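Local coordinates for protein putative ABC type-2 transporter (Thermotoga maritima MSB8, PDB 3CNI) that is the probably extracytoplasmic domain of a putative ABC type-2 transporter, a membrane protein that presumably moves a substrate across the cell membrane, and binds calcium, at the interface of chains A and B. Residues are numbered along the deposited sequence; one frame, centred on the assembly and turned at random. Chains: chain A/B, Putative ABC type-2 transporter.

Contact 1: the interface of chains A and B. Residues chain A 120-121, 123; chain B 87, 153.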
ATOM      1  N   ALA A 120     -11.330   5.971  16.217  1.00 76.79           N
ATOM      2  CA  ALA A 120     -12.193   5.449  15.156  1.00 76.51           C
ATOM      3  C   ALA A 120     -11.728   5.816  13.777  1.00 76.82           C
ATOM      4  O   ALA A 120     -11.943   5.071  12.804  1.00 78.05           O
ATOM      5  CB  ALA A 120     -13.615   5.913  15.365  1.00 77.28           C
ATOM      6  N   GLN A 121     -11.070   6.978  13.691  1.00 76.14           N
ATOM      7  CA  GLN A 121     -10.367   7.458  12.448  1.00 73.56           C
ATOM      8  C   GLN A 121      -9.273   6.484  12.076  1.00 72.55           C
ATOM      9  O   GLN A 121      -9.022   6.117  10.877  1.00 71.95           O
ATOM     10  CB  GLN A 121      -9.679   8.822  12.714  1.00 73.95           C
ATOM     11  CG  GLN A 121     -10.085   9.498  14.074  1.00 71.67           C
ATOM     12  N   LEU A 123      -8.924   3.661  12.308  1.00 20.00           N
ATOM     13  CA  LEU A 123      -9.337   2.434  11.699  1.00 20.00           C
ATOM     14  C   LEU A 123      -8.839   2.384  10.291  1.00 20.00           C
ATOM     15  O   LEU A 123      -8.230   1.422   9.896  1.00 62.53           O
ATOM     16  CB  LEU A 123     -10.847   2.315  11.716  1.00 20.00           C
ATOM     17  CG  LEU A 123     -11.449   1.531  12.863  1.00 20.00           C
ATOM     18  CD1 LEU A 123     -12.932   1.327  12.639  1.00 20.00           C
ATOM     19  CD2 LEU A 123     -10.746   0.230  12.992  1.00 20.00           C
TER
ATOM     20  N   THR B  87     -18.774   2.947   8.516  1.00 75.35           N
ATOM     21  CA  THR B  87     -17.464   3.443   8.870  1.00 74.88           C
ATOM     22  C   THR B  87     -16.848   2.597   9.967  1.00 73.87           C
ATOM     23  O   THR B  87     -16.285   3.125  10.932  1.00 73.83           O
ATOM     24  CB  THR B  87     -17.530   4.926   9.251  1.00 75.56           C
ATOM     25  OG1 THR B  87     -18.095   5.107  10.554  1.00 76.87           O
ATOM     26  CG2 THR B  87     -18.368   5.686   8.221  1.00 77.00           C
ATOM     27  N   TYR B 153     -13.791  12.978  11.023  1.00 77.51           N
ATOM     28  CA  TYR B 153     -13.362  12.662  12.380  1.00 78.82           C
ATOM     29  C   TYR B 153     -12.347  13.694  12.907  1.00 80.43           C
ATOM     30  O   TYR B 153     -11.823  13.545  14.008  1.00 81.12           O
ATOM     31  CB  TYR B 153     -12.813  11.235  12.494  1.00 79.07           C
ATOM     32  CG  TYR B 153     -13.873  10.135  12.534  1.00 79.43           C
ATOM     33  CD1 TYR B 153     -14.635   9.913  13.684  1.00 80.81           C
ATOM     34  CD2 TYR B 153     -14.072   9.288  11.443  1.00 82.71           C
ATOM     35  CE1 TYR B 153     -15.602   8.898  13.742  1.00 82.11           C
ATOM     36  CE2 TYR B 153     -15.038   8.237  11.469  1.00 82.87           C
ATOM     37  CZ  TYR B 153     -15.803   8.059  12.633  1.00 84.52           C
ATOM     38  OH  TYR B 153     -16.753   7.057  12.723  1.00 85.90           O
TER

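Contact 2: the interface of chains A and B. Residues chain A 120-121; chain B 150, 153.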
ATOM      1  N   ALA A 120     -11.330   5.971  16.217  1.00 76.79           N
ATOM      2  CA  ALA A 120     -12.193   5.449  15.156  1.00 76.51           C
ATOM      3  C   ALA A 120     -11.728   5.816  13.777  1.00 76.82           C
ATOM      4  O   ALA A 120     -11.943   5.071  12.804  1.00 78.05           O
ATOM      5  CB  ALA A 120     -13.615   5.913  15.365  1.00 77.28           C
ATOM      6  N   GLN A 121     -11.070   6.978  13.691  1.00 76.14           N
ATOM      7  CA  GLN A 121     -10.367   7.458  12.448  1.00 73.56           C
ATOM      8  C   GLN A 121      -9.273   6.484  12.076  1.00 72.55           C
ATOM      9  O   GLN A 121      -9.022   6.117  10.877  1.00 71.95           O
ATOM     10  CB  GLN A 121      -9.679   8.822  12.714  1.00 73.95           C
ATOM     11  CG  GLN A 121     -10.085   9.498  14.074  1.00 71.67           C
TER
ATOM     12  N   ASN B 150     -10.861  11.021   7.636  1.00 65.91           N
ATOM     13  CA  ASN B 150     -10.018  11.969   8.436  1.00 67.34           C
ATOM     14  C   ASN B 150     -10.647  13.350   8.531  1.00 68.38           C
ATOM     15  O   ASN B 150     -10.417  14.095   9.513  1.00 68.13           O
ATOM     16  CB  ASN B 150      -8.556  12.095   7.933  1.00 66.75           C
ATOM     17  CG  ASN B 150      -7.775  10.807   8.085  1.00 67.93           C
ATOM     18  OD1 ASN B 150      -8.005  10.014   9.019  1.00 66.06           O
ATOM     19  ND2 ASN B 150      -6.843  10.556   7.129  1.00 70.93           N
ATOM     20  N   TYR B 153     -13.791  12.978  11.023  1.00 77.51           N
ATOM     21  CA  TYR B 153     -13.362  12.662  12.380  1.00 78.82           C
ATOM     22  C   TYR B 153     -12.347  13.694  12.907  1.00 80.43           C
ATOM     23  O   TYR B 153     -11.823  13.545  14.008  1.00 81.12           O
ATOM     24  CB  TYR B 153     -12.813  11.235  12.494  1.00 79.07           C
ATOM     25  CG  TYR B 153     -13.873  10.135  12.534  1.00 79.43           C
ATOM     26  CD1 TYR B 153     -14.635   9.913  13.684  1.00 80.81           C
ATOM     27  CD2 TYR B 153     -14.072   9.288  11.443  1.00 82.71           C
ATOM     28  CE1 TYR B 153     -15.602   8.898  13.742  1.00 82.11           C
ATOM     29  CE2 TYR B 153     -15.038   8.237  11.469  1.00 82.87           C
ATOM     30  CZ  TYR B 153     -15.803   8.059  12.633  1.00 84.52           C
ATOM     31  OH  TYR B 153     -16.753   7.057  12.723  1.00 85.90           O
TER

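Contact 1: the interface of chains A and B
B:Tyr153 lays one face of its phenol ring against the turn of chain A that runs from A:Ala120 into A:Gln121, and apolar contact dominates what the two sides share here. The methyl CB of A:Ala120 sits above the rim of this face, at the CE1 corner, 3.9 Å from CE1 of B:Tyr153. At the opposite end of the ring, CG of A:Gln121 lies 3.6 Å from the methylene CB of B:Tyr153, on the same side of the ring plane as the alanine methyl. The two side chains thus straddle the length of the tyrosine. Between them the peptide group linking A:Ala120 to A:Gln121 lies over the middle of the ring, tilted by only about 16° from parallel but more loosely spaced than the two side-chain contacts; the backbone N of A:Gln121 is 4.4 Å from CG of B:Tyr153. The tyrosine CG stands anti to the carbonyl carbon (chi1 -77°), and chi2 of -75° turns the ring roughly broadside to its own CA–CB bond, presenting the face to chain A.

Polar interaction within chain B steadies the ring. The phenol OH of B:Tyr153 is hydrogen-bonded to the side-chain hydroxyl OG1 of B:Thr87 at 3.2 Å, a rather long bond that would limit swinging of the ring's far end. A marginal contact adds to the patch: the methyl CD1 of A:Leu123 stands 4.2 Å from the backbone O of B:Thr87.

The patch is part of the two-fold interface between two copies of the domain in the deposited assembly, which may or may not be a biological dimer. A:Ala120 ends a loop and A:Gln121 and A:Leu123 belong to the 3-10 helix 121-123. In chain B, B:Thr87 lies in the loop between strand 76-84 and helix 89-107, while B:Tyr153 directly follows helix 145-152, so the hydroxyl bond ties the C-terminal end of this construct to that loop.

Contact 2: the interface of chains A and B
A:Gln121 reaches chain B at a corner formed by B:Tyr153 and B:Asn150, and its short modelled side chain can be followed outward atom by atom. The first carbon, CB, has neighbours in two directions. One is the methylene CB of B:Tyr153, at 4.0 Å. The second is the side-chain carbonyl oxygen OD1 of B:Asn150, which approaches to 4.2 Å from the same A:Gln121 CB. The two directions open at about 95°, so the glutamine CB fits into the angle between the tyrosine and the asparagine instead of being pinched between opposed groups. The asparagine carbonyl is aimed nearly end-on at this carbon, with a CG–OD1···CB angle of about 155°, and at this separation the approach is a loose van der Waals contact.

The amide of B:Asn150 owes its position to a CG set opposite the backbone carbonyl carbon (chi1 -65°), which swings the group off the helix towards chain A. OD1 is the branch that leads; ND2 is turned away, 6.5 Å from CB of A:Gln121.

One step further out, CG of A:Gln121 leaves the asparagine behind and bends along the tyrosine, already met through its CB. The model stops at this CG, so no position can be given for the amide of the glutamine, and its nearly eclipsed first torsion should be read with caution.

The site belongs to the two-fold interface between the two copies in the deposited assembly, a pairing whose biological role remains tentative. On the chain B side it is the C-terminal end of helix 145-152, which carries B:Asn150, and the residue just beyond it. The start of the 3-10 helix 121-123 of chain A rests against this helix end.

Contact 1 and contact 2 are neighbouring parts of one patch, their C-alpha centres about 3 Å apart, and they share A:Ala120, A:Gln121 and B:Tyr153. Contact 1 extends it towards the loop preceding helix 89-107, contact 2 towards the end of helix 145-152. On chain B, B:Tyr153 is the shared residue, joining both segments of that chain to one turn of chain A. The two-fold symmetry repeats the patch with chains exchanged, so the two chains pack together at two such places. The structure alone does not establish whether this dimer forms in the whole membrane transporter.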